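PDB 6ESL: bacterial leucyl aminopeptidase, which probably removes N-terminal residues, leucine among them, from peptides as a zinc-dependent M28-family aminopeptidase, and takes part in nutrient acquisition during infection of amoebas. Local coordinates for residues A32-P37 against K48-L53; N158-K163 against S229-A234; A313-H318 against V384-E389. All coordinates share one frame; numbering follows the deposited sequence.

Interaction 1: residues A32-P37 against K48-L53; sequences AKITVP and KIIDVL
Ile34 and Ile50 reach toward each other tip to tip on the face of a small four-stranded antiparallel sheet that helix 57-67 covers, the CD1 of Ile34 lying 3.8 Å from the CD1 of Ile50. Residues 48-53 form one of its inner strands, whereas 32-37 is the loop linking helix 28-31 to the edge strand 39-43. The loop makes no hydrogen bond to the strand, so side chains and the carbonyl O of Pro37 carry the contact. Ile50 places its CG1 between the backbone N and the carbonyl carbon (chi1 63°), and from there its delta carbon extends toward the loop. Ile34 has its longer branch beside the backbone N (chi1 -66°) and aims it at the strand. Ile34 also rests on Leu60 of helix 57-67, while Ile50 packs on Val26 and Ile40 of the flanking strands, so the pair lies in the core between sheet and helix. Beta-branching is readily accepted in a strand, as at Ile50; at Ile34 an apolar branched chain suits a buried loop position facing the strand and Leu60.

Alternation along the strand brings Val52 onto the same side as Ile50. Asp51, between them, sends its carboxylate elsewhere, and its OD2 accepts a hydrogen bond from Gln23 of strand 21-27. Farther along the loop, Pro37 comes closest to the strand through its backbone; the CA atoms of Pro37 and Val52 are 6.6 Å apart, and the ring itself stays back. Val52 answers with a single methyl, its CG1 resting 3.9 Å from the carbonyl O of Pro37.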
loop_
_atom_site.group_PDB
_atom_site.type_symbol
_atom_site.label_atom_id
_atom_site.label_comp_id
_atom_site.label_asym_id
_atom_site.label_seq_id
_atom_site.Cartn_x
_atom_site.Cartn_y
_atom_site.Cartn_z
ATOM N N ALA B 32 25.017 11.139 -11.671
ATOM C CA ALA B 32 25.309 12.295 -12.499
ATOM C C ALA B 32 26.061 13.429 -11.764
ATOM O O ALA B 32 26.765 14.155 -12.403
ATOM C CB ALA B 32 24.038 12.823 -13.159
ATOM N N LYS B 33 25.923 13.553 -10.447
ATOM C CA LYS B 33 26.514 14.646 -9.703
ATOM C C LYS B 33 27.825 14.288 -9.018
ATOM O O LYS B 33 28.453 15.149 -8.438
ATOM C CB LYS B 33 25.522 15.188 -8.658
ATOM C CG LYS B 33 24.107 15.571 -9.179
ATOM C CD LYS B 33 24.010 16.844 -10.044
ATOM C CE LYS B 33 24.296 18.171 -9.290
ATOM N NZ LYS B 33 24.698 19.364 -10.150
ATOM N N ILE B 34 28.268 13.036 -9.123
ATOM C CA ILE B 34 29.486 12.613 -8.408
ATOM C C ILE B 34 30.692 13.223 -9.041
ATOM O O ILE B 34 30.869 13.101 -10.245
ATOM C CB ILE B 34 29.633 11.057 -8.372
ATOM C CG1 ILE B 34 28.534 10.468 -7.553
ATOM C CG2 ILE B 34 31.001 10.655 -7.788
ATOM C CD1 ILE B 34 28.377 8.953 -7.617
ATOM N N THR B 35 31.537 13.879 -8.252
ATOM C CA THR B 35 32.843 14.376 -8.736
ATOM C C THR B 35 34.096 13.834 -8.041
ATOM O O THR B 35 35.211 14.154 -8.458
ATOM C CB THR B 35 32.940 15.912 -8.692
ATOM O OG1 THR B 35 32.871 16.360 -7.341
ATOM C CG2 THR B 35 31.797 16.520 -9.510
ATOM N N VAL B 36 33.956 13.018 -6.998
ATOM C CA VAL B 36 35.109 12.260 -6.524
ATOM C C VAL B 36 35.568 11.278 -7.646
ATOM O O VAL B 36 34.763 10.839 -8.499
ATOM C CB VAL B 36 34.823 11.516 -5.176
ATOM C CG1 VAL B 36 34.213 12.454 -4.098
ATOM C CG2 VAL B 36 33.911 10.355 -5.347
ATOM N N PRO B 37 36.848 10.915 -7.648
ATOM C CA PRO B 37 37.299 9.856 -8.563
ATOM C C PRO B 37 36.531 8.538 -8.398
ATOM O O PRO B 37 36.208 8.125 -7.267
ATOM C CB PRO B 37 38.778 9.676 -8.188
ATOM C CG PRO B 37 39.190 10.883 -7.384
ATOM C CD PRO B 37 37.928 11.451 -6.796
ATOM N N LYS B 48 24.142 2.998 -11.751
ATOM C CA LYS B 48 25.527 2.643 -11.975
ATOM C C LYS B 48 26.018 1.863 -10.730
ATOM O O LYS B 48 25.605 2.154 -9.632
ATOM C CB LYS B 48 26.426 3.857 -12.121
ATOM C CG LYS B 48 26.063 4.676 -13.361
ATOM C CD LYS B 48 27.094 5.685 -13.722
ATOM C CE LYS B 48 26.525 6.506 -14.883
ATOM N NZ LYS B 48 27.468 7.564 -15.119
ATOM N N ILE B 49 26.946 0.939 -10.919
ATOM C CA ILE B 49 27.820 0.475 -9.859
ATOM C C ILE B 49 29.163 1.060 -10.082
ATOM O O ILE B 49 29.850 0.847 -11.130
ATOM C CB ILE B 49 27.829 -1.071 -9.739
ATOM C CG1 ILE B 49 26.471 -1.527 -9.348
ATOM C CG2 ILE B 49 28.934 -1.511 -8.784
ATOM C CD1 ILE B 49 26.153 -2.996 -9.456
ATOM N N ILE B 50 29.631 1.752 -9.067
ATOM C CA ILE B 50 30.872 2.426 -9.154
ATOM C C ILE B 50 31.855 1.900 -8.115
ATOM O O ILE B 50 31.440 1.321 -7.110
ATOM C CB ILE B 50 30.733 3.958 -8.947
ATOM C CG1 ILE B 50 30.211 4.332 -7.533
ATOM C CG2 ILE B 50 29.767 4.524 -9.995
ATOM C CD1 ILE B 50 30.378 5.798 -7.238
ATOM N N ASP B 51 33.116 2.085 -8.405
ATOM C CA ASP B 51 34.173 1.789 -7.485
ATOM C C ASP B 51 34.733 3.095 -7.022
ATOM O O ASP B 51 35.082 3.956 -7.873
ATOM C CB ASP B 51 35.316 1.010 -8.252
ATOM C CG ASP B 51 36.435 0.610 -7.346
ATOM O OD1 ASP B 51 37.332 1.415 -7.106
ATOM O OD2 ASP B 51 36.347 -0.472 -6.752
ATOM N N VAL B 52 34.985 3.214 -5.744
ATOM C CA VAL B 52 35.553 4.417 -5.195
ATOM C C VAL B 52 36.442 4.095 -4.033
ATOM O O VAL B 52 36.378 3.033 -3.518
ATOM C CB VAL B 52 34.455 5.340 -4.656
ATOM C CG1 VAL B 52 33.516 5.712 -5.760
ATOM C CG2 VAL B 52 33.702 4.664 -3.528
ATOM N N LEU B 53 37.297 5.011 -3.641
ATOM C CA LEU B 53 38.094 4.819 -2.454
ATOM C C LEU B 53 37.172 4.885 -1.245
ATOM O O LEU B 53 36.248 5.662 -1.235
ATOM C CB LEU B 53 39.070 5.942 -2.279
ATOM C CG LEU B 53 40.288 6.109 -3.168
ATOM C CD1 LEU B 53 41.192 7.082 -2.468
ATOM C CD2 LEU B 53 40.970 4.785 -3.353
#

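Interaction 2: residues N158-K163 against S229-A234; sequences NWLKSK and SIMEAA
Leu160 and Met231 mark where helices 151-170 and 220-239 come nearest here, their CA atoms 8.5 Å apart with the two segments running in the same general sense but with axes clearly inclined to each other. Both helices belong to the alpha/beta fold of the M28 zinc peptidases and pack beside strand 248-253 of its large mixed sheet, where Trp252 touches both Leu160 and Met231.

Met231 fills the gap between the helices. Its CG stands opposite the backbone N (chi1 -177°), and bends at chi2 and chi3 turn the thioether back toward helix 151-170. The terminal CE meets Leu160 CD2 at 3.6 Å, the two side chains crossing obliquely. Such a flexible unbranched chain can adapt to a groove of this shape, while the forked end of leucine offers it a methyl.

Lys163 comes across the same methionine one helical turn further on. The aliphatic part of the lysine is fully extended through chi3 and lies over the thioether, with its CD roughly 3.6 Å from Met231 SD. The fine spacing here is doubtful, because Lys163 CE is modelled too close to Met231 CG. Lysine fits because its methylenes can cover an apolar neighbour while its ammonium leaves it. The final torsion turns (chi4 69°), and NZ makes a weak hydrogen bond to OG1 of Thr136 on helix 130-142.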
loop_
_atom_site.group_PDB
_atom_site.type_symbol
_atom_site.label_atom_id
_atom_site.label_comp_id
_atom_site.label_asym_id
_atom_site.label_seq_id
_atom_site.Cartn_x
_atom_site.Cartn_y
_atom_site.Cartn_z
ATOM N N ASN B 158 -29.810 3.093 -20.909
ATOM C CA ASN B 158 -30.608 4.240 -21.414
ATOM C C ASN B 158 -31.125 5.230 -20.288
ATOM O O ASN B 158 -30.981 6.438 -20.394
ATOM C CB ASN B 158 -31.828 3.713 -22.157
ATOM C CG ASN B 158 -31.493 3.120 -23.497
ATOM O OD1 ASN B 158 -30.433 3.343 -24.051
ATOM N ND2 ASN B 158 -32.476 2.417 -24.064
ATOM N N TRP B 159 -31.683 4.664 -19.230
ATOM C CA TRP B 159 -32.167 5.461 -18.064
ATOM C C TRP B 159 -31.050 6.208 -17.353
ATOM O O TRP B 159 -31.164 7.357 -17.101
ATOM C CB TRP B 159 -32.887 4.561 -17.106
ATOM C CG TRP B 159 -33.470 5.307 -15.984
ATOM C CD1 TRP B 159 -34.637 6.082 -16.009
ATOM C CD2 TRP B 159 -32.971 5.394 -14.667
ATOM N NE1 TRP B 159 -34.862 6.591 -14.758
ATOM C CE2 TRP B 159 -33.848 6.211 -13.929
ATOM C CE3 TRP B 159 -31.863 4.841 -14.017
ATOM C CZ2 TRP B 159 -33.634 6.514 -12.578
ATOM C CZ3 TRP B 159 -31.660 5.152 -12.646
ATOM C CH2 TRP B 159 -32.503 5.966 -11.965
ATOM N N LEU B 160 -29.906 5.578 -17.089
ATOM C CA LEU B 160 -28.791 6.292 -16.509
ATOM C C LEU B 160 -28.298 7.447 -17.353
ATOM O O LEU B 160 -27.976 8.564 -16.855
ATOM C CB LEU B 160 -27.581 5.310 -16.200
ATOM C CG LEU B 160 -27.884 4.231 -15.195
ATOM C CD1 LEU B 160 -26.826 3.079 -15.143
ATOM C CD2 LEU B 160 -28.048 4.860 -13.826
ATOM N N LYS B 161 -28.224 7.199 -18.659
ATOM C CA LYS B 161 -27.779 8.210 -19.577
ATOM C C LYS B 161 -28.763 9.430 -19.530
ATOM O O LYS B 161 -28.292 10.561 -19.421
ATOM C CB LYS B 161 -27.726 7.620 -20.992
ATOM C CG LYS B 161 -27.321 8.588 -22.088
ATOM C CD LYS B 161 -26.967 7.785 -23.369
ATOM C CE LYS B 161 -26.143 8.544 -24.391
ATOM N NZ LYS B 161 -27.085 9.504 -25.090
ATOM N N SER B 162 -30.071 9.171 -19.558
ATOM C CA SER B 162 -31.128 10.273 -19.510
ATOM C C SER B 162 -31.002 11.029 -18.239
ATOM O O SER B 162 -31.020 12.242 -18.263
ATOM C CB SER B 162 -32.545 9.759 -19.451
ATOM O OG SER B 162 -32.845 9.195 -20.646
ATOM N N LYS B 163 -30.884 10.281 -17.137
ATOM C CA LYS B 163 -30.740 10.889 -15.810
ATOM C C LYS B 163 -29.541 11.835 -15.776
ATOM O O LYS B 163 -29.702 12.981 -15.473
ATOM C CB LYS B 163 -30.730 9.815 -14.733
ATOM C CG LYS B 163 -30.658 10.297 -13.279
ATOM C CD LYS B 163 -30.410 9.152 -12.320
ATOM C CE LYS B 163 -30.395 9.540 -10.834
ATOM N NZ LYS B 163 -31.750 9.947 -10.308
ATOM N N SER B 229 -24.688 5.775 -5.457
ATOM C CA SER B 229 -23.744 6.673 -4.821
ATOM C C SER B 229 -23.024 7.557 -5.838
ATOM O O SER B 229 -22.847 8.721 -5.560
ATOM C CB SER B 229 -22.692 5.875 -3.976
ATOM O OG SER B 229 -23.216 5.196 -2.858
ATOM N N ILE B 230 -22.535 7.001 -6.970
ATOM C CA ILE B 230 -21.810 7.876 -7.912
ATOM C C ILE B 230 -22.766 8.803 -8.702
ATOM O O ILE B 230 -22.357 9.884 -9.129
ATOM C CB ILE B 230 -20.821 7.160 -8.863
ATOM C CG1 ILE B 230 -21.560 6.335 -9.878
ATOM C CG2 ILE B 230 -19.793 6.327 -8.047
ATOM C CD1 ILE B 230 -20.655 5.949 -11.023
ATOM N N MET B 231 -24.027 8.397 -8.872
ATOM C CA MET B 231 -25.023 9.276 -9.530
ATOM C C MET B 231 -25.232 10.540 -8.713
ATOM O O MET B 231 -25.353 11.617 -9.279
ATOM C CB MET B 231 -26.348 8.562 -9.788
ATOM C CG MET B 231 -27.427 9.442 -10.554
ATOM S SD MET B 231 -26.829 9.827 -12.225
ATOM C CE MET B 231 -27.155 8.247 -12.990
ATOM N N GLU B 232 -25.274 10.411 -7.383
ATOM C CA GLU B 232 -25.501 11.568 -6.510
ATOM C C GLU B 232 -24.252 12.434 -6.470
ATOM O O GLU B 232 -24.336 13.623 -6.491
ATOM C CB GLU B 232 -26.008 11.166 -5.119
ATOM C CG GLU B 232 -26.029 12.318 -4.148
ATOM C CD GLU B 232 -26.989 13.461 -4.473
ATOM O OE1 GLU B 232 -27.823 13.337 -5.404
ATOM O OE2 GLU B 232 -26.844 14.506 -3.794
ATOM N N ALA B 233 -23.071 11.808 -6.495
ATOM C CA ALA B 233 -21.845 12.609 -6.582
ATOM C C ALA B 233 -21.784 13.413 -7.935
ATOM O O ALA B 233 -21.332 14.567 -7.963
ATOM C CB ALA B 233 -20.619 11.723 -6.434
ATOM N N ALA B 234 -22.215 12.768 -9.029
ATOM C CA ALA B 234 -22.248 13.432 -10.345
ATOM C C ALA B 234 -23.177 14.667 -10.251
ATOM O O ALA B 234 -22.803 15.752 -10.681
ATOM C CB ALA B 234 -22.761 12.510 -11.468
#

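Interaction 3: residues A313-H318 against V384-E389; sequences AKLIDH and VAFAIE
Leu315 carries most of the contact between helices 306-320 and 373-391, its forked end pushed against the turn that runs from Ala385 to Glu389. Its CG lies beside the backbone N and opposite the carbonyl carbon (chi1 -68°), which directs the fork at helix 373-391; the two methyls then part to different neighbours. CD1 goes to Phe386, 4.0 Å from the CA of that residue. The same methyl sits 4.1 Å from Phe386 CD1, near the plane of the ring and at its edge, so the leucine meets the rim of the phenylalanine and not its face. The ring continues along helix 306-320 to touch Leu308 and Leu312.

Ala385 explains how the backbones can come so close. Facing Leu315 with nothing larger than a methyl, it lets the CA atoms of Leu315 and Ala385 approach to 7.2 Å. This is helix-on-helix packing within the alpha/beta fold of M28 peptidases: helix 306-320 lies against strand 324-327, outermost in this chain's large sheet, through Ala313 and Ile316, and helix 373-391 packs against helix 306-320. Lys314 forms a salt bridge with Asp325 of the second subunit, so the same helix also reaches the dimer interface.

The other methyl, CD2 of Leu315, meets an acidic residue by its hydrocarbon part: Glu389 CG is 4.1 Å away, and the two chains run alongside in opposite senses. A bend at chi2 (-77°) turns the carboxylate aside from the apolar contact. Although the residue is buried, both oxygens are bonded: OE1 accepts from the backbone N of Lys116, while OE2 is hydrogen-bonded to the backbone N of His117 and to the hydroxyl OH of Tyr319.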
loop_
_atom_site.group_PDB
_atom_site.type_symbol
_atom_site.label_atom_id
_atom_site.label_comp_id
_atom_site.label_asym_id
_atom_site.label_seq_id
_atom_site.Cartn_x
_atom_site.Cartn_y
_atom_site.Cartn_z
ATOM N N ALA B 313 -7.426 6.410 1.717
ATOM C CA ALA B 313 -7.434 6.268 3.183
ATOM C C ALA B 313 -7.428 7.631 3.849
ATOM O O ALA B 313 -8.216 7.874 4.753
ATOM C CB ALA B 313 -6.252 5.379 3.644
ATOM N N LYS B 314 -6.595 8.536 3.369
ATOM C CA LYS B 314 -6.545 9.911 3.884
ATOM C C LYS B 314 -7.809 10.708 3.642
ATOM O O LYS B 314 -8.286 11.390 4.527
ATOM C CB LYS B 314 -5.380 10.673 3.247
ATOM C CG LYS B 314 -4.061 10.345 3.924
ATOM C CD LYS B 314 -2.863 10.775 3.087
ATOM C CE LYS B 314 -2.557 12.267 3.289
ATOM N NZ LYS B 314 -1.473 12.530 2.297
ATOM N N LEU B 315 -8.376 10.576 2.436
ATOM C CA LEU B 315 -9.626 11.229 2.128
ATOM C C LEU B 315 -10.694 10.719 3.041
ATOM O O LEU B 315 -11.517 11.525 3.496
ATOM C CB LEU B 315 -10.082 11.022 0.673
ATOM C CG LEU B 315 -9.276 11.661 -0.439
ATOM C CD1 LEU B 315 -9.779 11.159 -1.774
ATOM C CD2 LEU B 315 -9.373 13.208 -0.349
ATOM N N ILE B 316 -10.721 9.395 3.301
ATOM C CA ILE B 316 -11.738 8.847 4.198
ATOM C C ILE B 316 -11.565 9.492 5.597
ATOM O O ILE B 316 -12.515 9.997 6.199
ATOM C CB ILE B 316 -11.697 7.300 4.283
ATOM C CG1 ILE B 316 -12.163 6.673 2.953
ATOM C CG2 ILE B 316 -12.583 6.829 5.385
ATOM C CD1 ILE B 316 -11.694 5.248 2.685
ATOM N N ASP B 317 -10.334 9.451 6.110
ATOM C CA ASP B 317 -10.110 9.908 7.469
ATOM C C ASP B 317 -10.398 11.434 7.627
ATOM O O ASP B 317 -11.142 11.845 8.535
ATOM C CB ASP B 317 -8.696 9.573 7.907
ATOM C CG ASP B 317 -8.408 10.091 9.298
ATOM O OD1 ASP B 317 -9.048 9.604 10.244
ATOM O OD2 ASP B 317 -7.645 11.044 9.447
ATOM N N HIS B 318 -9.860 12.225 6.707
ATOM C CA HIS B 318 -10.010 13.672 6.699
ATOM C C HIS B 318 -11.422 14.157 6.451
ATOM O O HIS B 318 -11.915 15.085 7.136
ATOM C CB HIS B 318 -9.093 14.338 5.642
ATOM C CG HIS B 318 -8.871 15.806 5.881
ATOM N ND1 HIS B 318 -7.663 16.301 6.317
ATOM C CD2 HIS B 318 -9.711 16.875 5.812
ATOM C CE1 HIS B 318 -7.749 17.605 6.472
ATOM N NE2 HIS B 318 -8.972 17.987 6.141
ATOM N N VAL B 384 -17.242 12.416 -4.393
ATOM C CA VAL B 384 -17.223 13.903 -4.509
ATOM C C VAL B 384 -15.865 14.471 -4.106
ATOM O O VAL B 384 -15.283 15.308 -4.813
ATOM C CB VAL B 384 -18.352 14.603 -3.717
ATOM C CG1 VAL B 384 -18.189 16.140 -3.647
ATOM C CG2 VAL B 384 -19.655 14.301 -4.370
ATOM N N ALA B 385 -15.326 13.971 -2.997
ATOM C CA ALA B 385 -14.051 14.508 -2.500
ATOM C C ALA B 385 -12.889 14.142 -3.434
ATOM O O ALA B 385 -12.024 14.980 -3.700
ATOM C CB ALA B 385 -13.799 14.022 -1.093
ATOM N N PHE B 386 -12.840 12.902 -3.913
ATOM C CA PHE B 386 -11.888 12.458 -4.881
ATOM C C PHE B 386 -11.932 13.301 -6.173
ATOM O O PHE B 386 -10.922 13.779 -6.654
ATOM C CB PHE B 386 -12.238 10.969 -5.207
ATOM C CG PHE B 386 -11.298 10.258 -6.113
ATOM C CD1 PHE B 386 -10.194 9.573 -5.570
ATOM C CD2 PHE B 386 -11.526 10.167 -7.483
ATOM C CE1 PHE B 386 -9.307 8.856 -6.400
ATOM C CE2 PHE B 386 -10.642 9.453 -8.313
ATOM C CZ PHE B 386 -9.530 8.814 -7.762
ATOM N N ALA B 387 -13.135 13.538 -6.682
ATOM C CA ALA B 387 -13.281 14.352 -7.900
ATOM C C ALA B 387 -12.736 15.757 -7.676
ATOM O O ALA B 387 -11.827 16.215 -8.418
ATOM C CB ALA B 387 -14.741 14.439 -8.319
ATOM N N ILE B 388 -13.234 16.409 -6.644
ATOM C CA ILE B 388 -12.881 17.820 -6.450
ATOM C C ILE B 388 -11.392 17.963 -6.137
ATOM O O ILE B 388 -10.731 18.791 -6.741
ATOM C CB ILE B 388 -13.796 18.500 -5.406
ATOM C CG1 ILE B 388 -15.227 18.630 -5.934
ATOM C CG2 ILE B 388 -13.233 19.845 -4.987
ATOM C CD1 ILE B 388 -16.248 18.942 -4.879
ATOM N N GLU B 389 -10.826 17.159 -5.242
ATOM C CA GLU B 389 -9.401 17.286 -4.967
ATOM C C GLU B 389 -8.530 17.059 -6.192
ATOM O O GLU B 389 -7.617 17.842 -6.433
ATOM C CB GLU B 389 -8.896 16.312 -3.873
ATOM C CG GLU B 389 -9.321 16.734 -2.470
ATOM C CD GLU B 389 -8.469 17.900 -1.903
ATOM O OE1 GLU B 389 -7.372 18.171 -2.495
ATOM O OE2 GLU B 389 -8.934 18.541 -0.891
#

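How the interactions relate
The three contacts follow one another along the chain without interleaving. Interaction 1 belongs to the small N-terminal sheet and stands well apart: its centre is 59 Å from that of interaction 2 and 44 Å from that of interaction 3. The other two share the peptidase fold, with centres 20 Å apart, and touch directly where Ala233 CB meets Val384 CG2 at 3.4 Å. Helices 151-170, 220-239, 373-391 and 306-320 are thereby joined in succession. Helix 220-239 also supplies Asp222, which binds both zinc ions, so this continuous helical packing includes a metal-bearing element, whereas the N-terminal contact lies far from the metals.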